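Local coordinates for protein putative glutathionylspermidine synthase (Methylobacillus flagellatus, PDB 3N6X) that is of unproven function but, as a circularly permuted ATP-grasp protein, probably joins a carboxylate to an amine using ATP, as glutathionylspermidine synthase does, at residues L446-L451 against V457-Q462; R128-G133 against G297-Y302; P200-N205 against T438-P443; S119-N124 against K321-Y326. All blocks are in the same frame, centred on the assembly; numbering follows the deposited sequence.

Interaction 1: L446-L451 against V457-Q462; sequences LCRVAL and VVNSSQ
The backbones of Ala450 and Val458 come closest, their CA atoms 4.2 Å apart, where strand 446-450 ends and the returning 457-462 loop passes it without regular strand pairing. Val458 CG1 lies 3.8 Å from Ala450 N and reaches the methyl of that alanine, with Ala450 CB and Val458 CG1 4.0 Å apart. Its CG2 goes the other way and sits over one face of the Arg448 guanidinium, off toward the rim, with Val458 CG2 3.5 Å from Arg448 NH1. The arginine chain bends at its third torsion (chi3 -74°), which brings the group round above that methyl. Strand 446-450 belongs to the large mixed sheet of the ATP-grasp fold, hydrogen-bonded to strands 423-435 and 464-471, and the loop leads into the latter. From strand 423-435, Asp428 makes a salt bridge to Arg448 NH2. At the guanidinium edge, Asn459 ND2 lies in the plane, 3.8 Å from Arg448 NH1, its amide turned 75° to the guanidinium. An alanine in place of Arg448 is likely to uncover Val458 CG2 and leave the Asp428 carboxylate without its charged mate. A type I turn from Asn459 to Gln462 follows, while Ala450 CB lies 3.5 Å from Val457 O.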
loop_
_atom_site.group_PDB
_atom_site.type_symbol
_atom_site.label_atom_id
_atom_site.label_comp_id
_atom_site.label_asym_id
_atom_site.label_seq_id
_atom_site.Cartn_x
_atom_site.Cartn_y
_atom_site.Cartn_z
ATOM N N LEU A 446 -7.751 0.871 1.538
ATOM C CA LEU A 446 -7.551 1.318 2.892
ATOM C C LEU A 446 -7.525 2.845 2.858
ATOM O O LEU A 446 -6.775 3.420 2.093
ATOM C CB LEU A 446 -6.224 0.766 3.468
ATOM C CG LEU A 446 -5.758 1.387 4.812
ATOM C CD1 LEU A 446 -6.777 1.133 5.930
ATOM C CD2 LEU A 446 -4.403 0.868 5.207
ATOM N N CYS A 447 -8.387 3.491 3.626
ATOM C CA CYS A 447 -8.380 4.938 3.712
ATOM C C CYS A 447 -7.895 5.361 5.081
ATOM O O CYS A 447 -8.403 4.877 6.087
ATOM C CB CYS A 447 -9.752 5.518 3.400
ATOM S SG CYS A 447 -9.850 7.313 3.579
ATOM N N ARG A 448 -6.873 6.215 5.119
ATOM C CA ARG A 448 -6.297 6.721 6.364
ATOM C C ARG A 448 -6.628 8.182 6.511
ATOM O O ARG A 448 -6.660 8.912 5.512
ATOM C CB ARG A 448 -4.790 6.504 6.394
ATOM C CG ARG A 448 -4.392 5.040 6.502
ATOM C CD ARG A 448 -2.892 4.884 6.498
ATOM N NE ARG A 448 -2.323 5.095 5.164
ATOM C CZ ARG A 448 -1.129 5.641 4.940
ATOM N NH1 ARG A 448 -0.371 6.040 5.956
ATOM N NH2 ARG A 448 -0.677 5.776 3.700
ATOM N N VAL A 449 -6.942 8.612 7.739
ATOM C CA VAL A 449 -7.352 10.000 7.992
ATOM C C VAL A 449 -6.461 10.687 9.041
ATOM O O VAL A 449 -6.109 10.074 10.055
ATOM C CB VAL A 449 -8.880 10.099 8.336
ATOM C CG1 VAL A 449 -9.238 9.264 9.563
ATOM C CG2 VAL A 449 -9.326 11.552 8.511
ATOM N N ALA A 450 -6.074 11.951 8.770
ATOM C CA ALA A 450 -5.303 12.777 9.708
ATOM C C ALA A 450 -6.309 13.547 10.572
ATOM O O ALA A 450 -6.864 14.560 10.131
ATOM C CB ALA A 450 -4.402 13.745 8.942
ATOM N N LEU A 451 -6.622 12.995 11.757
ATOM C CA LEU A 451 -7.663 13.504 12.661
ATOM C C LEU A 451 -7.409 14.905 13.237
ATOM O O LEU A 451 -8.353 15.694 13.331
ATOM C CB LEU A 451 -7.965 12.483 13.783
ATOM C CG LEU A 451 -8.480 11.097 13.305
ATOM C CD1 LEU A 451 -8.306 10.041 14.377
ATOM C CD2 LEU A 451 -9.928 11.168 12.852
ATOM N N VAL A 457 -0.494 14.284 8.650
ATOM C CA VAL A 457 0.057 13.019 9.127
ATOM C C VAL A 457 -1.082 11.983 9.283
ATOM O O VAL A 457 -1.719 11.895 10.346
ATOM C CB VAL A 457 0.900 13.202 10.435
ATOM C CG1 VAL A 457 1.511 11.874 10.896
ATOM C CG2 VAL A 457 1.992 14.256 10.243
ATOM N N VAL A 458 -1.365 11.230 8.191
ATOM C CA VAL A 458 -2.399 10.183 8.183
ATOM C C VAL A 458 -1.899 8.951 8.933
ATOM O O VAL A 458 -2.684 8.050 9.248
ATOM C CB VAL A 458 -2.885 9.834 6.749
ATOM C CG1 VAL A 458 -3.541 11.038 6.085
ATOM C CG2 VAL A 458 -1.746 9.286 5.891
ATOM N N ASN A 459 -0.587 8.928 9.229
ATOM C CA ASN A 459 0.082 7.850 9.947
ATOM C C ASN A 459 -0.453 7.738 11.381
ATOM O O ASN A 459 -0.541 8.742 12.100
ATOM C CB ASN A 459 1.602 8.069 9.936
ATOM C CG ASN A 459 2.160 8.374 8.556
ATOM O OD1 ASN A 459 2.149 9.525 8.090
ATOM N ND2 ASN A 459 2.639 7.346 7.867
ATOM N N SER A 460 -0.839 6.508 11.778
ATOM C CA SER A 460 -1.433 6.183 13.084
ATOM C C SER A 460 -0.577 6.591 14.304
ATOM O O SER A 460 -1.109 6.699 15.416
ATOM C CB SER A 460 -1.785 4.697 13.151
ATOM O OG SER A 460 -0.857 3.901 12.428
ATOM N N SER A 461 0.739 6.827 14.087
ATOM C CA SER A 461 1.688 7.218 15.135
ATOM C C SER A 461 1.346 8.576 15.781
ATOM O O SER A 461 1.515 8.731 16.995
ATOM C CB SER A 461 3.108 7.244 14.580
ATOM N N GLN A 462 0.871 9.556 14.969
ATOM C CA GLN A 462 0.529 10.890 15.472
ATOM C C GLN A 462 -0.838 11.387 14.962
ATOM O O GLN A 462 -0.908 12.141 13.981
ATOM C CB GLN A 462 1.651 11.901 15.155
#

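Interaction 2: R128-G133 against G297-Y302; sequences RPEMFG and GLLSVY. With SO4 (sulfate ion), chain C.
Met131, modelled as selenomethionine, meets Tyr302 in a Met-aromatic contact, with Met131 SE 4.8 Å from the centroid of the Tyr302 ring and 60° off its normal, an oblique approach. The two side chains cross at about a right angle. Two successive bends in the Met131 chain fold its end round so that the terminal methyl meets the ring obliquely: Met131 CE lies 3.6 Å from Tyr302 CE2 and also touches the hydroxyl, at 3.8 Å from Tyr302 OH. Tyr302 meets it with CG anti to the backbone N (chi1 178°), which carries the ring out from helix 298-303 toward the 128-133 loop. One turn earlier on the helix, Leu299 extends the same apolar surface. Leu299 CD2 lies 3.7 Å from Glu130 CB and almost as near Glu130 CG, so the glutamate contributes its aliphatic part while the bend at chi2 takes its carboxylate elsewhere. Replacing Tyr302 with an alanine would probably open a gap beside Met131 and leave its selenium-methyl end free to turn. On another side of the helix, Ser300 OG donates a hydrogen bond to O4 of a sulfate, probably from the crystallisation liquor, which Arg303 NE also binds. Strands 259-261 and 308-310 of the six-stranded mixed sheet support the helix, the first under Leu298 and Val301, the second under Leu298 and Tyr302, while the 3-10 turn 129-131 meets it through Leu299 and Tyr302.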
loop_
_atom_site.group_PDB
_atom_site.type_symbol
_atom_site.label_atom_id
_atom_site.label_comp_id
_atom_site.label_asym_id
_atom_site.label_seq_id
_atom_site.Cartn_x
_atom_site.Cartn_y
_atom_site.Cartn_z
ATOM N N ARG A 128 18.918 -7.233 -6.745
ATOM C CA ARG A 128 19.479 -8.530 -6.346
ATOM C C ARG A 128 20.103 -9.241 -7.524
ATOM O O ARG A 128 19.386 -9.778 -8.379
ATOM C CB ARG A 128 18.409 -9.425 -5.669
ATOM C CG ARG A 128 17.624 -8.737 -4.556
ATOM C CD ARG A 128 18.251 -8.907 -3.192
ATOM N NE ARG A 128 17.517 -8.158 -2.172
ATOM C CZ ARG A 128 17.963 -7.950 -0.939
ATOM N NH1 ARG A 128 19.136 -8.443 -0.560
ATOM N NH2 ARG A 128 17.239 -7.256 -0.074
ATOM N N PRO A 129 21.456 -9.274 -7.596
ATOM C CA PRO A 129 22.114 -9.975 -8.717
ATOM C C PRO A 129 21.771 -11.474 -8.778
ATOM O O PRO A 129 21.883 -12.077 -9.847
ATOM C CB PRO A 129 23.609 -9.728 -8.463
ATOM C CG PRO A 129 23.707 -9.386 -7.013
ATOM C CD PRO A 129 22.444 -8.684 -6.666
ATOM N N GLU A 130 21.264 -12.049 -7.646
ATOM C CA GLU A 130 20.801 -13.460 -7.547
ATOM C C GLU A 130 19.587 -13.702 -8.438
ATOM O O GLU A 130 19.293 -14.850 -8.804
ATOM C CB GLU A 130 20.438 -13.814 -6.090
ATOM C CG GLU A 130 21.616 -13.745 -5.121
ATOM C CD GLU A 130 21.906 -12.379 -4.527
ATOM O OE1 GLU A 130 21.209 -11.399 -4.885
ATOM O OE2 GLU A 130 22.842 -12.289 -3.705
HETATM N N MSE A 131 18.877 -12.618 -8.791
HETATM C CA MSE A 131 17.675 -12.676 -9.639
HETATM C C MSE A 131 17.967 -12.407 -11.123
HETATM O O MSE A 131 17.074 -12.553 -11.950
HETATM C CB MSE A 131 16.607 -11.723 -9.092
HETATM C CG MSE A 131 16.024 -12.213 -7.772
HETATM SE SE MSE A 131 15.251 -14.042 -7.959
HETATM C CE MSE A 131 13.711 -13.562 -9.064
ATOM N N PHE A 132 19.217 -12.062 -11.464
ATOM C CA PHE A 132 19.604 -11.788 -12.851
ATOM C C PHE A 132 19.552 -13.046 -13.695
ATOM O O PHE A 132 20.159 -14.055 -13.341
ATOM C CB PHE A 132 21.007 -11.130 -12.929
ATOM C CG PHE A 132 21.380 -10.692 -14.330
ATOM C CD1 PHE A 132 20.887 -9.502 -14.861
ATOM C CD2 PHE A 132 22.185 -11.491 -15.135
ATOM C CE1 PHE A 132 21.199 -9.118 -16.172
ATOM C CE2 PHE A 132 22.496 -11.106 -16.444
ATOM C CZ PHE A 132 21.996 -9.923 -16.956
ATOM N N GLY A 133 18.796 -12.988 -14.785
ATOM C CA GLY A 133 18.630 -14.118 -15.691
ATOM C C GLY A 133 17.582 -15.115 -15.241
ATOM O O GLY A 133 17.290 -16.073 -15.967
ATOM N N GLY A 297 18.423 -22.765 1.613
ATOM C CA GLY A 297 18.390 -23.253 0.235
ATOM C C GLY A 297 17.173 -22.834 -0.569
ATOM O O GLY A 297 17.076 -23.160 -1.754
ATOM N N LEU A 298 16.240 -22.092 0.057
ATOM C CA LEU A 298 15.005 -21.640 -0.595
ATOM C C LEU A 298 15.266 -20.863 -1.894
ATOM O O LEU A 298 14.604 -21.125 -2.906
ATOM C CB LEU A 298 14.162 -20.795 0.378
ATOM C CG LEU A 298 12.835 -20.246 -0.160
ATOM C CD1 LEU A 298 11.921 -21.366 -0.619
ATOM C CD2 LEU A 298 12.143 -19.382 0.883
ATOM N N LEU A 299 16.218 -19.910 -1.870
ATOM C CA LEU A 299 16.537 -19.121 -3.050
ATOM C C LEU A 299 16.941 -19.986 -4.249
ATOM O O LEU A 299 16.467 -19.742 -5.362
ATOM C CB LEU A 299 17.611 -18.060 -2.742
ATOM C CG LEU A 299 17.964 -17.131 -3.922
ATOM C CD1 LEU A 299 16.758 -16.250 -4.330
ATOM C CD2 LEU A 299 19.182 -16.305 -3.608
ATOM N N SER A 300 17.767 -21.031 -4.013
ATOM C CA SER A 300 18.195 -21.970 -5.064
ATOM C C SER A 300 17.008 -22.714 -5.722
ATOM O O SER A 300 17.004 -22.893 -6.942
ATOM C CB SER A 300 19.208 -22.970 -4.507
ATOM O OG SER A 300 19.496 -23.998 -5.444
ATOM N N VAL A 301 16.013 -23.154 -4.913
ATOM C CA VAL A 301 14.807 -23.850 -5.426
ATOM C C VAL A 301 13.993 -22.894 -6.330
ATOM O O VAL A 301 13.504 -23.294 -7.387
ATOM C CB VAL A 301 13.930 -24.420 -4.258
ATOM C CG1 VAL A 301 12.705 -25.153 -4.789
ATOM C CG2 VAL A 301 14.749 -25.338 -3.363
ATOM N N TYR A 302 13.849 -21.649 -5.892
ATOM C CA TYR A 302 13.134 -20.608 -6.610
ATOM C C TYR A 302 13.852 -20.282 -7.928
ATOM O O TYR A 302 13.219 -20.278 -8.983
ATOM C CB TYR A 302 13.010 -19.357 -5.718
ATOM C CG TYR A 302 12.319 -18.181 -6.375
ATOM C CD1 TYR A 302 11.101 -18.343 -7.044
ATOM C CD2 TYR A 302 12.823 -16.887 -6.241
ATOM C CE1 TYR A 302 10.433 -17.256 -7.603
ATOM C CE2 TYR A 302 12.144 -15.788 -6.764
ATOM C CZ TYR A 302 10.954 -15.976 -7.451
ATOM O OH TYR A 302 10.289 -14.900 -7.964
HETATM S S SO4 C . 21.903 -22.147 -7.652
HETATM O O1 SO4 C . 20.795 -21.326 -7.145
HETATM O O2 SO4 C . 21.789 -22.296 -9.112
HETATM O O3 SO4 C . 23.182 -21.494 -7.324
HETATM O O4 SO4 C . 21.854 -23.488 -7.022
#

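Interaction 3: P200-N205 against T438-P443; sequences PQVLLN and TVSLVP
Val202 of helix 199-209 faces the chain segment around strand 439-441, and its two methyls make the approach to Val442 and Ser440. The backbones stay well apart: the nearest CA atoms, those of Val202 and Val442, are 8.3 Å from each other, so the contact is bridged by side chains alone. From the helix, the Val202 CB points toward the strand and there branches. One branch heads for Val442, and Val202 CG2 ends 4.4 Å from Val442 CG2, a loose meeting of methyl with methyl. The other, CG1, turns toward the serine and stops with Val202 CG1 4.5 Å from Ser440 OG, at the outer limit of contact. With chi1 at 171°, CG1 stands anti to the backbone N of Val202, which aims that methyl off the helix and at the strand. Val202 also touches Leu434 of strand 423-435, the antiparallel neighbour to which Ser440 is hydrogen-bonded through its backbone, so the helix meets both strands of this hairpin. Val442 is further packed by Val196 and His198, in the chain just before the helix. Only 81 Å² is buried, and with just methyls and one hydroxyl approaching at these distances, the contact is a light van der Waals one with no polar bond between the two segments; the hydroxyl, Ser440 OG, is instead hydrogen-bonded to a glycerol probably from the crystallisation liquor.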
loop_
_atom_site.group_PDB
_atom_site.type_symbol
_atom_site.label_atom_id
_atom_site.label_comp_id
_atom_site.label_asym_id
_atom_site.label_seq_id
_atom_site.Cartn_x
_atom_site.Cartn_y
_atom_site.Cartn_z
ATOM N N PRO A 200 -9.438 -12.229 -0.286
ATOM C CA PRO A 200 -8.572 -13.396 -0.010
ATOM C C PRO A 200 -8.676 -14.543 -1.011
ATOM O O PRO A 200 -7.663 -15.174 -1.324
ATOM C CB PRO A 200 -9.014 -13.825 1.387
ATOM C CG PRO A 200 -9.493 -12.582 2.008
ATOM C CD PRO A 200 -10.207 -11.856 0.918
ATOM N N GLN A 201 -9.882 -14.786 -1.553
ATOM C CA GLN A 201 -10.082 -15.849 -2.530
ATOM C C GLN A 201 -9.592 -15.451 -3.916
ATOM O O GLN A 201 -9.091 -16.303 -4.652
ATOM C CB GLN A 201 -11.544 -16.335 -2.542
ATOM C CG GLN A 201 -11.912 -17.172 -1.309
ATOM C CD GLN A 201 -11.026 -18.384 -1.118
ATOM O OE1 GLN A 201 -10.793 -19.181 -2.035
ATOM N NE2 GLN A 201 -10.543 -18.565 0.086
ATOM N N VAL A 202 -9.677 -14.147 -4.255
ATOM C CA VAL A 202 -9.098 -13.617 -5.503
ATOM C C VAL A 202 -7.558 -13.755 -5.399
ATOM O O VAL A 202 -6.922 -14.245 -6.323
ATOM C CB VAL A 202 -9.525 -12.138 -5.780
ATOM C CG1 VAL A 202 -8.741 -11.544 -6.968
ATOM C CG2 VAL A 202 -11.036 -12.031 -6.015
ATOM N N LEU A 203 -6.985 -13.398 -4.239
ATOM C CA LEU A 203 -5.540 -13.527 -4.024
ATOM C C LEU A 203 -5.075 -15.000 -4.080
ATOM O O LEU A 203 -4.096 -15.301 -4.756
ATOM C CB LEU A 203 -5.114 -12.854 -2.692
ATOM C CG LEU A 203 -3.651 -13.097 -2.241
ATOM C CD1 LEU A 203 -2.661 -12.578 -3.281
ATOM C CD2 LEU A 203 -3.389 -12.463 -0.868
ATOM N N LEU A 204 -5.799 -15.916 -3.406
ATOM C CA LEU A 204 -5.452 -17.338 -3.446
ATOM C C LEU A 204 -5.465 -17.865 -4.887
ATOM O O LEU A 204 -4.549 -18.573 -5.288
ATOM C CB LEU A 204 -6.401 -18.164 -2.550
ATOM C CG LEU A 204 -6.219 -19.701 -2.605
ATOM C CD1 LEU A 204 -4.782 -20.116 -2.236
ATOM C CD2 LEU A 204 -7.209 -20.392 -1.727
ATOM N N ASN A 205 -6.474 -17.485 -5.669
ATOM C CA ASN A 205 -6.577 -17.911 -7.066
ATOM C C ASN A 205 -5.400 -17.394 -7.911
ATOM O O ASN A 205 -4.857 -18.143 -8.724
ATOM C CB ASN A 205 -7.899 -17.471 -7.652
ATOM C CG ASN A 205 -8.172 -18.082 -8.980
ATOM O OD1 ASN A 205 -8.290 -19.306 -9.110
ATOM N ND2 ASN A 205 -8.216 -17.243 -10.012
ATOM N N THR A 438 -4.127 -12.411 -14.721
ATOM C CA THR A 438 -4.721 -11.106 -15.047
ATOM C C THR A 438 -4.364 -10.080 -13.970
ATOM O O THR A 438 -4.014 -10.450 -12.846
ATOM C CB THR A 438 -6.252 -11.217 -15.175
ATOM O OG1 THR A 438 -6.769 -11.898 -14.023
ATOM C CG2 THR A 438 -6.683 -11.923 -16.458
ATOM N N VAL A 439 -4.476 -8.791 -14.308
ATOM C CA VAL A 439 -4.211 -7.712 -13.374
ATOM C C VAL A 439 -5.545 -7.068 -12.991
ATOM O O VAL A 439 -6.305 -6.657 -13.870
ATOM C CB VAL A 439 -3.188 -6.693 -13.933
ATOM C CG1 VAL A 439 -2.796 -5.682 -12.870
ATOM C CG2 VAL A 439 -1.952 -7.403 -14.483
ATOM N N SER A 440 -5.871 -7.068 -11.692
ATOM C CA SER A 440 -7.165 -6.585 -11.230
ATOM C C SER A 440 -7.085 -5.943 -9.866
ATOM O O SER A 440 -6.073 -6.064 -9.174
ATOM C CB SER A 440 -8.186 -7.728 -11.210
ATOM O OG SER A 440 -7.802 -8.773 -10.326
ATOM N N LEU A 441 -8.157 -5.230 -9.492
ATOM C CA LEU A 441 -8.314 -4.602 -8.200
ATOM C C LEU A 441 -9.654 -5.011 -7.664
ATOM O O LEU A 441 -10.649 -4.931 -8.386
ATOM C CB LEU A 441 -8.316 -3.070 -8.336
ATOM C CG LEU A 441 -6.994 -2.385 -8.423
ATOM C CD1 LEU A 441 -6.636 -2.119 -9.848
ATOM C CD2 LEU A 441 -7.032 -1.076 -7.697
ATOM N N VAL A 442 -9.714 -5.382 -6.391
ATOM C CA VAL A 442 -10.986 -5.585 -5.709
ATOM C C VAL A 442 -11.515 -4.147 -5.446
ATOM O O VAL A 442 -10.705 -3.264 -5.182
ATOM C CB VAL A 442 -10.788 -6.417 -4.395
ATOM C CG1 VAL A 442 -11.934 -6.212 -3.412
ATOM C CG2 VAL A 442 -10.602 -7.898 -4.713
ATOM N N PRO A 443 -12.826 -3.852 -5.655
ATOM C CA PRO A 443 -13.294 -2.456 -5.496
ATOM C C PRO A 443 -13.324 -1.970 -4.042
ATOM O O PRO A 443 -14.392 -1.732 -3.458
ATOM C CB PRO A 443 -14.680 -2.471 -6.144
ATOM C CG PRO A 443 -15.138 -3.870 -5.990
ATOM C CD PRO A 443 -13.925 -4.747 -6.069
#

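Interaction 4: S119-N124 against K321-Y326; sequences SSILAN and KDTYIY
A 3-10 segment, 119-123, meets the connection 321-326, whose backbone angles are helical though the regular bonds are missing, beside helix 81-105 of the ATP-grasp fold. Ile121 and Thr323 make the contact, their CA atoms 7.4 Å apart and their side chains crossing at about a right angle. The far end of the isoleucine does the touching, with Ile121 CD1 3.4 Å from Thr323 OG1 and 3.6 Å from Thr323 CG2, so the methyl sits against both branches of the threonine. CG1 leaves the main chain anti to the Ile121 backbone N (chi1 -163°), which extends that arm toward the other segment. Both residues also touch Phe101 of helix 81-105, and Ile121 packs on Ile112 of helix 110-113. Asn124 stands farther off, its ND2 4.4 Å from Thr323 OG1; its OD1 accepts from Gln126 N, and ND2 makes a weak hydrogen bond to Asp320 OD2. Within 321-326, Lys321 NZ makes a salt bridge to Asp322 OD1, from above the carboxylate plane. Thr323 OG1 is hydrogen-bonded to Val317 O, so this buried hydroxyl is already satisfied, and the two segments meet by van der Waals contact of the Ile121 methyl with the threonine.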
loop_
_atom_site.group_PDB
_atom_site.type_symbol
_atom_site.label_atom_id
_atom_site.label_comp_id
_atom_site.label_asym_id
_atom_site.label_seq_id
_atom_site.Cartn_x
_atom_site.Cartn_y
_atom_site.Cartn_z
ATOM N N SER A 119 22.442 3.792 -15.293
ATOM C CA SER A 119 23.066 2.547 -14.821
ATOM C C SER A 119 23.353 2.597 -13.312
ATOM O O SER A 119 23.634 1.569 -12.718
ATOM C CB SER A 119 24.350 2.253 -15.598
ATOM O OG SER A 119 25.443 3.015 -15.107
ATOM N N SER A 120 23.245 3.791 -12.688
ATOM C CA SER A 120 23.464 3.946 -11.244
ATOM C C SER A 120 22.443 3.160 -10.424
ATOM O O SER A 120 22.715 2.824 -9.270
ATOM C CB SER A 120 23.456 5.418 -10.846
ATOM O OG SER A 120 22.287 6.080 -11.297
ATOM N N ILE A 121 21.293 2.796 -11.048
ATOM C CA ILE A 121 20.262 1.957 -10.418
ATOM C C ILE A 121 20.864 0.610 -9.947
ATOM O O ILE A 121 20.381 0.022 -8.985
ATOM C CB ILE A 121 19.031 1.757 -11.377
ATOM C CG1 ILE A 121 17.801 1.271 -10.612
ATOM C CG2 ILE A 121 19.360 0.818 -12.560
ATOM C CD1 ILE A 121 16.553 1.825 -11.097
ATOM N N LEU A 122 21.926 0.151 -10.621
ATOM C CA LEU A 122 22.604 -1.110 -10.303
ATOM C C LEU A 122 23.450 -1.015 -9.017
ATOM O O LEU A 122 23.945 -2.034 -8.537
ATOM C CB LEU A 122 23.447 -1.591 -11.502
ATOM C CG LEU A 122 22.699 -1.724 -12.832
ATOM C CD1 LEU A 122 23.626 -2.210 -13.933
ATOM C CD2 LEU A 122 21.506 -2.657 -12.707
ATOM N N ALA A 123 23.591 0.211 -8.452
ATOM C CA ALA A 123 24.278 0.435 -7.170
ATOM C C ALA A 123 23.288 0.251 -6.010
ATOM O O ALA A 123 23.702 0.164 -4.854
ATOM C CB ALA A 123 24.882 1.839 -7.125
ATOM N N ASN A 124 21.980 0.175 -6.325
ATOM C CA ASN A 124 20.931 0.010 -5.330
ATOM C C ASN A 124 21.027 -1.337 -4.631
ATOM O O ASN A 124 21.135 -2.373 -5.294
ATOM C CB ASN A 124 19.556 0.197 -5.959
ATOM C CG ASN A 124 18.510 0.622 -4.975
ATOM O OD1 ASN A 124 18.252 -0.049 -3.965
ATOM N ND2 ASN A 124 17.890 1.755 -5.240
ATOM N N LYS A 321 13.002 4.744 -3.191
ATOM C CA LYS A 321 12.832 6.192 -3.359
ATOM C C LYS A 321 13.576 6.761 -4.588
ATOM O O LYS A 321 13.055 7.668 -5.241
ATOM C CB LYS A 321 13.185 6.946 -2.049
ATOM C CG LYS A 321 14.577 7.606 -2.011
ATOM C CD LYS A 321 15.649 6.711 -1.398
ATOM C CE LYS A 321 16.726 7.514 -0.691
ATOM N NZ LYS A 321 17.551 8.323 -1.631
ATOM N N ASP A 322 14.740 6.168 -4.954
ATOM C CA ASP A 322 15.508 6.619 -6.117
ATOM C C ASP A 322 14.962 6.122 -7.457
ATOM O O ASP A 322 15.315 6.678 -8.505
ATOM C CB ASP A 322 16.993 6.269 -5.973
ATOM C CG ASP A 322 17.713 7.061 -4.893
ATOM O OD1 ASP A 322 17.350 8.250 -4.675
ATOM O OD2 ASP A 322 18.651 6.513 -4.288
ATOM N N THR A 323 14.123 5.073 -7.444
ATOM C CA THR A 323 13.560 4.538 -8.695
ATOM C C THR A 323 12.205 5.169 -8.991
ATOM O O THR A 323 11.832 5.297 -10.150
ATOM C CB THR A 323 13.497 3.011 -8.647
ATOM O OG1 THR A 323 14.767 2.514 -8.248
ATOM C CG2 THR A 323 13.130 2.403 -9.977
ATOM N N TYR A 324 11.485 5.577 -7.931
ATOM C CA TYR A 324 10.155 6.184 -7.988
ATOM C C TYR A 324 10.033 7.250 -9.084
ATOM O O TYR A 324 9.007 7.321 -9.772
ATOM C CB TYR A 324 9.793 6.782 -6.600
ATOM C CG TYR A 324 8.562 7.666 -6.609
ATOM C CD1 TYR A 324 7.279 7.116 -6.574
ATOM C CD2 TYR A 324 8.676 9.053 -6.652
ATOM C CE1 TYR A 324 6.144 7.928 -6.574
ATOM C CE2 TYR A 324 7.547 9.875 -6.673
ATOM C CZ TYR A 324 6.285 9.310 -6.621
ATOM O OH TYR A 324 5.180 10.122 -6.656
ATOM N N ILE A 325 11.080 8.059 -9.261
ATOM C CA ILE A 325 11.055 9.165 -10.210
ATOM C C ILE A 325 11.024 8.726 -11.684
ATOM O O ILE A 325 10.649 9.521 -12.547
ATOM C CB ILE A 325 12.170 10.195 -9.888
ATOM C CG1 ILE A 325 13.577 9.583 -10.091
ATOM C CG2 ILE A 325 11.991 10.762 -8.435
ATOM C CD1 ILE A 325 14.727 10.614 -10.126
ATOM N N TYR A 326 11.380 7.455 -11.970
ATOM C CA TYR A 326 11.408 6.931 -13.347
ATOM C C TYR A 326 10.128 6.219 -13.765
ATOM O O TYR A 326 10.005 5.825 -14.923
ATOM C CB TYR A 326 12.626 6.008 -13.545
ATOM C CG TYR A 326 13.936 6.695 -13.225
ATOM C CD1 TYR A 326 14.423 7.723 -14.029
ATOM C CD2 TYR A 326 14.670 6.346 -12.094
ATOM C CE1 TYR A 326 15.608 8.390 -13.712
ATOM C CE2 TYR A 326 15.860 6.996 -11.775
ATOM C CZ TYR A 326 16.312 8.034 -12.572
ATOM O OH TYR A 326 17.480 8.674 -12.258
#

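How the interactions relate
Following the chain from the N terminus, 119-124 comes first and 128-133 soon after; the latter finds its partner at 297-302 (interaction 2) before the former closes at 321-326 (interaction 4), so interaction 2 is nested within the loop of interaction 4. Segment 200-205 lies inside both loops, but its partner 438-443 lies beyond them, so interaction 3 crosses each. Interaction 1 then closes a short hairpin-like return, in series after the rest. Interactions 1 and 3 reach the same large sheet through successive strands, their centres about 26 Å apart. Interaction 2 reaches the region of the six-stranded sheet, while interaction 4 packs by helix 81-105.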